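Local coordinates for PmbA-related protein (PDB 1VL4) that is of uncertain function but belongs to the PmbA/TldD family, peptidase family U62, and is probably a metallopeptidase, at residues Ile222-Ile230 with Ala400-Ile408; Tyr235-Asp246 with Met362-Val371. All blocks are in the same frame, centred on the assembly; numbering follows the deposited sequence.

Contact 1: residues Ile222-Ile230 with Ala400-Ile408; sequences ISLIGSKTI and AHGVEDITI
Lys-228 pairs with strand 400-404 through a single backbone bridge to Val-403, its N donating to Gly-402 O (3.0 Å) and its O accepting from Glu-404 N. Gly-402 O carries a second bond, from His-401 ND1, and the two donors reach it from opposite faces of its carbonyl plane. The histidine bond is almost straight (175°) and lies in the plane of the imidazole, which fixes the rotation of the ring. Over the centre of one ring face sits Lys-228 CD, 4.1 Å from the centroid of His-401, a CH-pi contact formed where the bent lysine chain crosses the ring at about a right angle; Trp-393 also meets this ring. Ser-227 OG turns back to Leu-224 O within its own type II turn, 224-227, and leaves CB to press on Glu-404 CG at 3.4 Å. The glutamate bends at chi2, and its OE1 forms a salt bridge with Arg-194. Gly-402 has to be small: a side chain there would run into Ser-227 OG and crowd Leu-224 CD2. A water joins the same glycine to the turn that follows helix 210-223, accepting from Gly-402 N (2.7 Å) and donating to Ser-223 O and Ile-225 O. With OG1 roughly anti to the backbone N (chi1 -150°), Thr-229 donates to Glu-404 O at 2.5 Å, just before the chain turns its corner at Asp-405. Beyond it, Ile-230 crosses Val-403 at about a right angle, CG2 to CG1 4.0 Å. Ala-400 and His-401 form a classic beta bulge opposite Trp-393, and the bridge at Lys-228 joins the linker after helix 210-223 to the strand just past that bulge, in the mixed sheet of the C-terminal PmbA/TldA region.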
loop_
_atom_site.group_PDB
_atom_site.type_symbol
_atom_site.label_atom_id
_atom_site.label_comp_id
_atom_site.label_asym_id
_atom_site.label_seq_id
_atom_site.Cartn_x
_atom_site.Cartn_y
_atom_site.Cartn_z
ATOM N N ILE A 222 -14.453 17.137 20.927
ATOM C CA ILE A 222 -14.759 18.153 21.923
ATOM C C ILE A 222 -14.371 17.703 23.333
ATOM O O ILE A 222 -13.933 18.504 24.163
ATOM C CB ILE A 222 -16.259 18.492 21.882
ATOM C CG1 ILE A 222 -16.562 19.423 20.709
ATOM C CG2 ILE A 222 -16.738 19.174 23.177
ATOM C CD1 ILE A 222 -18.029 19.420 20.274
ATOM N N SER A 223 -14.563 16.413 23.600
ATOM C CA SER A 223 -14.288 15.850 24.907
ATOM C C SER A 223 -12.802 15.920 25.283
ATOM O O SER A 223 -12.459 15.845 26.474
ATOM C CB SER A 223 -14.791 14.419 24.987
ATOM O OG SER A 223 -14.023 13.567 24.188
ATOM N N LEU A 224 -11.937 16.075 24.278
ATOM C CA LEU A 224 -10.497 16.216 24.508
ATOM C C LEU A 224 -10.075 17.670 24.734
ATOM O O LEU A 224 -8.896 17.941 25.004
ATOM C CB LEU A 224 -9.699 15.616 23.350
ATOM C CG LEU A 224 -9.887 14.123 23.163
ATOM C CD1 LEU A 224 -9.214 13.714 21.864
ATOM C CD2 LEU A 224 -9.350 13.339 24.355
ATOM N N ILE A 225 -11.010 18.606 24.642
ATOM C CA ILE A 225 -10.659 19.999 24.907
ATOM C C ILE A 225 -10.301 20.103 26.372
ATOM O O ILE A 225 -11.041 19.590 27.214
ATOM C CB ILE A 225 -11.810 20.947 24.588
ATOM C CG1 ILE A 225 -12.122 20.904 23.076
ATOM C CG2 ILE A 225 -11.491 22.370 25.097
ATOM C CD1 ILE A 225 -13.377 21.682 22.744
ATOM N N GLY A 226 -9.181 20.783 26.656
ATOM C CA GLY A 226 -8.628 20.898 28.000
ATOM C C GLY A 226 -7.795 19.694 28.425
ATOM O O GLY A 226 -7.560 19.482 29.615
ATOM N N SER A 227 -7.365 18.885 27.469
ATOM C CA SER A 227 -6.460 17.799 27.764
ATOM C C SER A 227 -5.214 18.319 28.471
ATOM O O SER A 227 -4.838 19.478 28.327
ATOM C CB SER A 227 -6.087 17.025 26.509
ATOM O OG SER A 227 -7.166 16.201 26.098
ATOM N N LYS A 228 -4.634 17.448 29.288
ATOM C CA LYS A 228 -3.414 17.717 30.033
ATOM C C LYS A 228 -2.611 16.450 29.885
ATOM O O LYS A 228 -3.177 15.381 29.682
ATOM C CB LYS A 228 -3.729 17.968 31.503
ATOM C CG LYS A 228 -4.759 19.074 31.739
ATOM C CD LYS A 228 -5.084 19.279 33.213
ATOM C CE LYS A 228 -3.993 20.040 33.954
ATOM N NZ LYS A 228 -3.743 21.417 33.417
ATOM N N THR A 229 -1.296 16.524 29.986
ATOM C CA THR A 229 -0.526 15.277 29.924
ATOM C C THR A 229 -0.446 14.771 31.366
ATOM O O THR A 229 -0.938 15.425 32.280
ATOM C CB THR A 229 0.866 15.433 29.218
ATOM O OG1 THR A 229 1.228 14.191 28.583
ATOM C CG2 THR A 229 1.955 15.904 30.203
ATOM N N ILE A 230 0.087 13.569 31.551
ATOM C CA ILE A 230 0.222 13.010 32.882
ATOM C C ILE A 230 1.638 12.494 33.051
ATOM O O ILE A 230 2.360 12.343 32.052
ATOM C CB ILE A 230 -0.802 11.855 33.140
ATOM C CG1 ILE A 230 -0.485 10.644 32.271
ATOM C CG2 ILE A 230 -2.235 12.346 32.945
ATOM C CD1 ILE A 230 -1.363 9.436 32.595
ATOM N N ALA A 400 -12.174 12.784 34.321
ATOM C CA ALA A 400 -11.864 14.102 34.795
ATOM C C ALA A 400 -11.453 15.003 33.626
ATOM O O ALA A 400 -11.935 16.125 33.519
ATOM C CB ALA A 400 -10.756 14.050 35.837
ATOM N N HIS A 401 -10.556 14.524 32.776
ATOM C CA HIS A 401 -10.016 15.354 31.686
ATOM C C HIS A 401 -9.266 14.517 30.671
ATOM O O HIS A 401 -8.765 13.455 31.005
ATOM C CB HIS A 401 -9.099 16.467 32.208
ATOM C CG HIS A 401 -7.921 15.988 33.010
ATOM N ND1 HIS A 401 -6.779 15.469 32.431
ATOM C CD2 HIS A 401 -7.699 15.989 34.347
ATOM C CE1 HIS A 401 -5.913 15.154 33.377
ATOM N NE2 HIS A 401 -6.446 15.463 34.549
ATOM N N GLY A 402 -9.196 15.000 29.434
ATOM C CA GLY A 402 -8.487 14.287 28.393
ATOM C C GLY A 402 -6.988 14.282 28.666
ATOM O O GLY A 402 -6.490 15.088 29.425
ATOM N N VAL A 403 -6.282 13.327 28.073
ATOM C CA VAL A 403 -4.850 13.166 28.319
ATOM C C VAL A 403 -4.057 13.373 27.017
ATOM O O VAL A 403 -4.213 12.616 26.079
ATOM C CB VAL A 403 -4.551 11.771 28.946
ATOM C CG1 VAL A 403 -3.069 11.573 29.131
ATOM C CG2 VAL A 403 -5.224 11.668 30.295
ATOM N N GLU A 404 -3.227 14.408 27.019
ATOM C CA GLU A 404 -2.365 14.815 25.906
ATOM C C GLU A 404 -1.109 14.003 25.777
ATOM O O GLU A 404 -0.451 13.693 26.786
ATOM C CB GLU A 404 -1.809 16.215 26.165
ATOM C CG GLU A 404 -2.768 17.340 26.055
ATOM C CD GLU A 404 -2.103 18.550 25.509
ATOM O OE1 GLU A 404 -1.762 18.516 24.304
ATOM O OE2 GLU A 404 -1.927 19.534 26.258
ATOM N N ASP A 405 -0.719 13.763 24.531
ATOM C CA ASP A 405 0.645 13.410 24.222
ATOM C C ASP A 405 1.074 12.229 25.047
ATOM O O ASP A 405 2.027 12.307 25.822
ATOM C CB ASP A 405 1.559 14.608 24.516
ATOM C CG ASP A 405 1.230 15.813 23.666
ATOM O OD1 ASP A 405 0.989 15.646 22.447
ATOM O OD2 ASP A 405 1.239 16.929 24.225
ATOM N N ILE A 406 0.340 11.133 24.930
ATOM C CA ILE A 406 0.750 9.933 25.631
ATOM C C ILE A 406 1.083 8.785 24.690
ATOM O O ILE A 406 0.553 8.679 23.591
ATOM C CB ILE A 406 -0.279 9.483 26.691
ATOM C CG1 ILE A 406 -1.679 9.379 26.093
ATOM C CG2 ILE A 406 -0.222 10.439 27.879
ATOM C CD1 ILE A 406 -2.577 8.442 26.869
ATOM N N THR A 407 2.015 7.971 25.153
ATOM C CA THR A 407 2.378 6.740 24.519
ATOM C C THR A 407 2.074 5.598 25.485
ATOM O O THR A 407 2.320 5.691 26.687
ATOM C CB THR A 407 3.887 6.747 24.158
ATOM O OG1 THR A 407 4.105 7.675 23.092
ATOM C CG2 THR A 407 4.372 5.356 23.714
ATOM N N ILE A 408 1.535 4.516 24.945
ATOM C CA ILE A 408 1.434 3.301 25.699
ATOM C C ILE A 408 2.368 2.294 25.105
ATOM O O ILE A 408 2.594 2.275 23.881
ATOM C CB ILE A 408 -0.007 2.732 25.732
ATOM C CG1 ILE A 408 -0.555 2.524 24.326
ATOM C CG2 ILE A 408 -0.930 3.657 26.549
ATOM C CD1 ILE A 408 -1.824 1.749 24.327
HETATM O O HOH W 1 -10.524 16.950 28.199
#

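Contact 2: residues Tyr235-Asp246 with Met362-Val371; sequences YPVLMRNTALLD and MDRGVVITEV
The guanidinium of Arg-240 lies with one face against Thr-369, whose CB sits 3.6 Å above the plane of the group, over its centre. At the edge, NE and NH1 both donate to Thr-242 OG1, nearly in the guanidinium plane, and NH1 also forms a salt bridge with Glu-370 OE2 (3.2 Å), the carboxylate turned 78° from the guanidinium. Glu-220 is a second acidic partner of NH1. At the far end of the contact Val-366 CG2 lies 3.8 Å from Tyr-235 CB, and the tyrosine ring meets Trp-393 at about 80°. Thr-242 OG1 in turn donates to Thr-369 O at 2.5 Å, in the carbonyl plane, OG1 being held between the backbone N and carbonyl carbon (chi1 48°). A leucine in place of Arg-240 would probably leave Glu-370 OE2 without its charged mate and Thr-242 OG1 without the two donors that hold it. Arg-240 is also the N-cap of helix 241-247, which follows directly on strand 233-239. That strand runs parallel to strand 365-372 in the mixed sheet, and Arg-240 N closes their run of four backbone bonds at Ile-368 O. On one face Val-237 CG1 meets Ile-368 CD1 at 3.8 Å, and Ile-368 CG2 reaches Ala-243 CB of the helix. On the other, Leu-238 and Val-367 lie side by side, with Met-362 CE 4.0 Å from Leu-238 CB and helix 355-362 packed over them. A side chain at Gly-365 would strike Met-362 SD and Pro-236 O. A water within hydrogen-bonding distance of Asp-246 OD2 and Glu-370 OE1 accepts from Val-371 N.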
loop_
_atom_site.group_PDB
_atom_site.type_symbol
_atom_site.label_atom_id
_atom_site.label_comp_id
_atom_site.label_asym_id
_atom_site.label_seq_id
_atom_site.Cartn_x
_atom_site.Cartn_y
_atom_site.Cartn_z
ATOM N N TYR A 235 -0.219 2.714 34.977
ATOM C CA TYR A 235 -1.595 2.942 35.418
ATOM C C TYR A 235 -2.528 1.826 34.997
ATOM O O TYR A 235 -2.297 1.182 33.982
ATOM C CB TYR A 235 -2.183 4.230 34.859
ATOM C CG TYR A 235 -1.438 5.476 35.185
ATOM C CD1 TYR A 235 -0.422 5.907 34.362
ATOM C CD2 TYR A 235 -1.770 6.253 36.271
ATOM C CE1 TYR A 235 0.284 7.058 34.631
ATOM C CE2 TYR A 235 -1.043 7.422 36.560
ATOM C CZ TYR A 235 -0.026 7.810 35.711
ATOM O OH TYR A 235 0.706 8.979 35.906
ATOM N N PRO A 236 -3.618 1.621 35.771
ATOM C CA PRO A 236 -4.706 0.784 35.256
ATOM C C PRO A 236 -5.245 1.464 33.985
ATOM O O PRO A 236 -5.243 2.709 33.905
ATOM C CB PRO A 236 -5.751 0.777 36.388
ATOM C CG PRO A 236 -5.141 1.460 37.537
ATOM C CD PRO A 236 -3.923 2.207 37.081
ATOM N N VAL A 237 -5.612 0.669 32.990
ATOM C CA VAL A 237 -6.062 1.191 31.708
ATOM C C VAL A 237 -7.402 0.595 31.346
ATOM O O VAL A 237 -7.543 -0.636 31.220
ATOM C CB VAL A 237 -5.024 0.937 30.577
ATOM C CG1 VAL A 237 -5.640 1.228 29.203
ATOM C CG2 VAL A 237 -3.758 1.800 30.772
ATOM N N LEU A 238 -8.400 1.461 31.190
ATOM C CA LEU A 238 -9.661 1.027 30.584
ATOM C C LEU A 238 -9.523 1.279 29.071
ATOM O O LEU A 238 -9.566 2.416 28.603
ATOM C CB LEU A 238 -10.832 1.782 31.190
ATOM C CG LEU A 238 -12.229 1.659 30.584
ATOM C CD1 LEU A 238 -12.529 0.270 30.156
ATOM C CD2 LEU A 238 -13.237 2.188 31.648
ATOM N N MET A 239 -9.264 0.220 28.324
ATOM C CA MET A 239 -9.120 0.367 26.893
ATOM C C MET A 239 -10.459 0.244 26.195
ATOM O O MET A 239 -11.033 -0.837 26.087
ATOM C CB MET A 239 -8.112 -0.620 26.384
ATOM C CG MET A 239 -7.931 -0.537 24.879
ATOM S SD MET A 239 -6.356 -1.214 24.354
ATOM C CE MET A 239 -5.280 -0.241 25.355
ATOM N N ARG A 240 -10.971 1.373 25.709
ATOM C CA ARG A 240 -12.244 1.366 25.021
ATOM C C ARG A 240 -12.179 0.452 23.792
ATOM O O ARG A 240 -11.114 0.265 23.203
ATOM C CB ARG A 240 -12.664 2.750 24.599
ATOM C CG ARG A 240 -14.155 2.876 24.292
ATOM C CD ARG A 240 -14.561 4.285 24.017
ATOM N NE ARG A 240 -14.074 4.725 22.712
ATOM C CZ ARG A 240 -14.156 5.970 22.274
ATOM N NH1 ARG A 240 -13.659 6.261 21.093
ATOM N NH2 ARG A 240 -14.751 6.909 23.007
ATOM N N ASN A 241 -13.341 -0.096 23.454
ATOM C CA ASN A 241 -13.522 -0.949 22.281
ATOM C C ASN A 241 -12.775 -0.475 21.019
ATOM O O ASN A 241 -12.064 -1.254 20.377
ATOM C CB ASN A 241 -15.038 -1.266 22.006
ATOM C CG ASN A 241 -15.958 -0.045 21.943
ATOM O OD1 ASN A 241 -15.524 1.093 21.735
ATOM N ND2 ASN A 241 -17.278 -0.309 22.061
ATOM N N THR A 242 -12.936 0.792 20.674
ATOM C CA THR A 242 -12.306 1.352 19.471
ATOM C C THR A 242 -10.769 1.211 19.468
ATOM O O THR A 242 -10.190 0.963 18.420
ATOM C CB THR A 242 -12.638 2.837 19.319
ATOM O OG1 THR A 242 -12.407 3.494 20.569
ATOM C CG2 THR A 242 -14.083 3.022 18.984
ATOM N N ALA A 243 -10.112 1.372 20.626
ATOM C CA ALA A 243 -8.643 1.169 20.699
ATOM C C ALA A 243 -8.318 -0.337 20.591
ATOM O O ALA A 243 -7.410 -0.762 19.855
ATOM C CB ALA A 243 -8.085 1.766 21.977
ATOM N N LEU A 244 -9.096 -1.161 21.280
ATOM C CA LEU A 244 -8.791 -2.578 21.356
ATOM C C LEU A 244 -9.029 -3.238 20.016
ATOM O O LEU A 244 -8.293 -4.148 19.652
ATOM C CB LEU A 244 -9.602 -3.239 22.471
ATOM C CG LEU A 244 -9.384 -4.729 22.674
ATOM C CD1 LEU A 244 -7.943 -5.012 23.104
ATOM C CD2 LEU A 244 -10.366 -5.223 23.720
ATOM N N LEU A 245 -10.050 -2.785 19.287
ATOM C CA LEU A 245 -10.333 -3.301 17.942
ATOM C C LEU A 245 -9.080 -3.183 17.057
ATOM O O LEU A 245 -8.802 -4.099 16.307
ATOM C CB LEU A 245 -11.495 -2.555 17.256
ATOM C CG LEU A 245 -12.880 -2.892 17.754
ATOM C CD1 LEU A 245 -13.868 -1.864 17.251
ATOM C CD2 LEU A 245 -13.234 -4.325 17.309
ATOM N N ASP A 246 -8.368 -2.062 17.117
ATOM C CA ASP A 246 -7.096 -1.936 16.348
ATOM C C ASP A 246 -5.940 -2.762 16.928
ATOM O O ASP A 246 -5.199 -3.452 16.198
ATOM C CB ASP A 246 -6.638 -0.492 16.243
ATOM C CG ASP A 246 -7.611 0.392 15.495
ATOM O OD1 ASP A 246 -8.441 -0.118 14.696
ATOM O OD2 ASP A 246 -7.558 1.622 15.747
ATOM N N MET A 362 -12.787 0.541 37.822
ATOM C CA MET A 362 -11.413 1.009 37.762
ATOM C C MET A 362 -11.141 2.098 38.801
ATOM O O MET A 362 -10.086 2.098 39.439
ATOM C CB MET A 362 -11.085 1.567 36.383
ATOM C CG MET A 362 -9.618 2.085 36.311
ATOM S SD MET A 362 -9.095 2.574 34.667
ATOM C CE MET A 362 -10.117 4.028 34.424
ATOM N N ASP A 363 -12.080 3.040 38.897
ATOM C CA ASP A 363 -12.103 4.140 39.846
ATOM C C ASP A 363 -11.037 5.223 39.628
ATOM O O ASP A 363 -11.314 6.419 39.774
ATOM C CB ASP A 363 -12.022 3.620 41.282
ATOM C CG ASP A 363 -12.021 4.749 42.301
ATOM O OD1 ASP A 363 -13.066 5.420 42.412
ATOM O OD2 ASP A 363 -10.987 4.992 42.963
ATOM N N ARG A 364 -9.804 4.820 39.371
ATOM C CA ARG A 364 -8.741 5.782 39.128
ATOM C C ARG A 364 -7.710 5.241 38.129
ATOM O O ARG A 364 -7.139 4.188 38.320
ATOM C CB ARG A 364 -8.100 6.157 40.441
ATOM C CG ARG A 364 -7.169 7.320 40.379
ATOM C CD ARG A 364 -6.748 7.665 41.785
ATOM N NE ARG A 364 -5.770 8.730 41.805
ATOM C CZ ARG A 364 -4.484 8.581 41.491
ATOM N NH1 ARG A 364 -4.009 7.395 41.119
ATOM N NH2 ARG A 364 -3.667 9.630 41.544
ATOM N N GLY A 365 -7.472 5.959 37.049
ATOM C CA GLY A 365 -6.666 5.392 35.989
ATOM C C GLY A 365 -6.857 6.086 34.660
ATOM O O GLY A 365 -7.414 7.183 34.597
ATOM N N VAL A 366 -6.376 5.430 33.607
ATOM C CA VAL A 366 -6.414 5.978 32.264
ATOM C C VAL A 366 -7.465 5.258 31.429
ATOM O O VAL A 366 -7.597 4.043 31.505
ATOM C CB VAL A 366 -5.060 5.822 31.565
ATOM C CG1 VAL A 366 -5.137 6.396 30.137
ATOM C CG2 VAL A 366 -3.964 6.519 32.376
ATOM N N VAL A 367 -8.204 6.028 30.642
ATOM C CA VAL A 367 -9.047 5.484 29.588
ATOM C C VAL A 367 -8.320 5.746 28.251
ATOM O O VAL A 367 -7.945 6.860 27.965
ATOM C CB VAL A 367 -10.441 6.131 29.563
ATOM C CG1 VAL A 367 -11.211 5.737 28.272
ATOM C CG2 VAL A 367 -11.244 5.755 30.826
ATOM N N ILE A 368 -8.096 4.704 27.469
ATOM C CA ILE A 368 -7.528 4.874 26.145
ATOM C C ILE A 368 -8.606 4.562 25.127
ATOM O O ILE A 368 -9.160 3.457 25.103
ATOM C CB ILE A 368 -6.227 4.055 25.980
ATOM C CG1 ILE A 368 -5.094 4.848 26.629
ATOM C CG2 ILE A 368 -5.866 3.784 24.477
ATOM C CD1 ILE A 368 -4.046 4.004 27.114
ATOM N N THR A 369 -8.893 5.568 24.298
ATOM C CA THR A 369 -9.982 5.509 23.314
ATOM C C THR A 369 -9.513 5.243 21.890
ATOM O O THR A 369 -10.276 4.731 21.102
ATOM C CB THR A 369 -10.780 6.814 23.269
ATOM O OG1 THR A 369 -9.875 7.914 23.068
ATOM C CG2 THR A 369 -11.551 7.010 24.583
ATOM N N GLU A 370 -8.283 5.618 21.573
ATOM C CA GLU A 370 -7.709 5.369 20.247
ATOM C C GLU A 370 -6.212 5.137 20.372
ATOM O O GLU A 370 -5.549 5.720 21.249
ATOM C CB GLU A 370 -7.957 6.559 19.309
ATOM C CG GLU A 370 -9.438 7.057 19.268
ATOM C CD GLU A 370 -10.371 6.088 18.571
ATOM O OE1 GLU A 370 -9.871 5.117 17.926
ATOM O OE2 GLU A 370 -11.609 6.299 18.663
ATOM N N VAL A 371 -5.694 4.260 19.510
ATOM C CA VAL A 371 -4.234 4.085 19.322
ATOM C C VAL A 371 -3.813 4.378 17.857
ATOM O O VAL A 371 -4.583 4.217 16.937
ATOM C CB VAL A 371 -3.781 2.666 19.722
ATOM C CG1 VAL A 371 -3.831 2.485 21.227
ATOM C CG2 VAL A 371 -4.626 1.583 19.037
HETATM O O HOH W 2 -7.719 3.176 17.808
#

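From the N terminus, the chain passes through the large antiparallel sheet and reaches residues 222-230, the first half of contact 1, at the end of helix 210-223. Strand 233-239 and helix 241-247 follow almost at once and open contact 2, which closes when the chain returns as strand 365-372 after 115 intervening residues. Strand 384-395 then leads to residues 400-408, which close contact 1, so contact 2 is nested inside the longer loop. Both reach the same mixed sheet, their centres 13 Å apart. They touch directly: Ile-230 ties the linker to strands 233-239 and 365-372 through Tyr-235 and Val-366, and Ile-408 joins strand 406-411 to strand 365-372 through Ile-368 and Val-371.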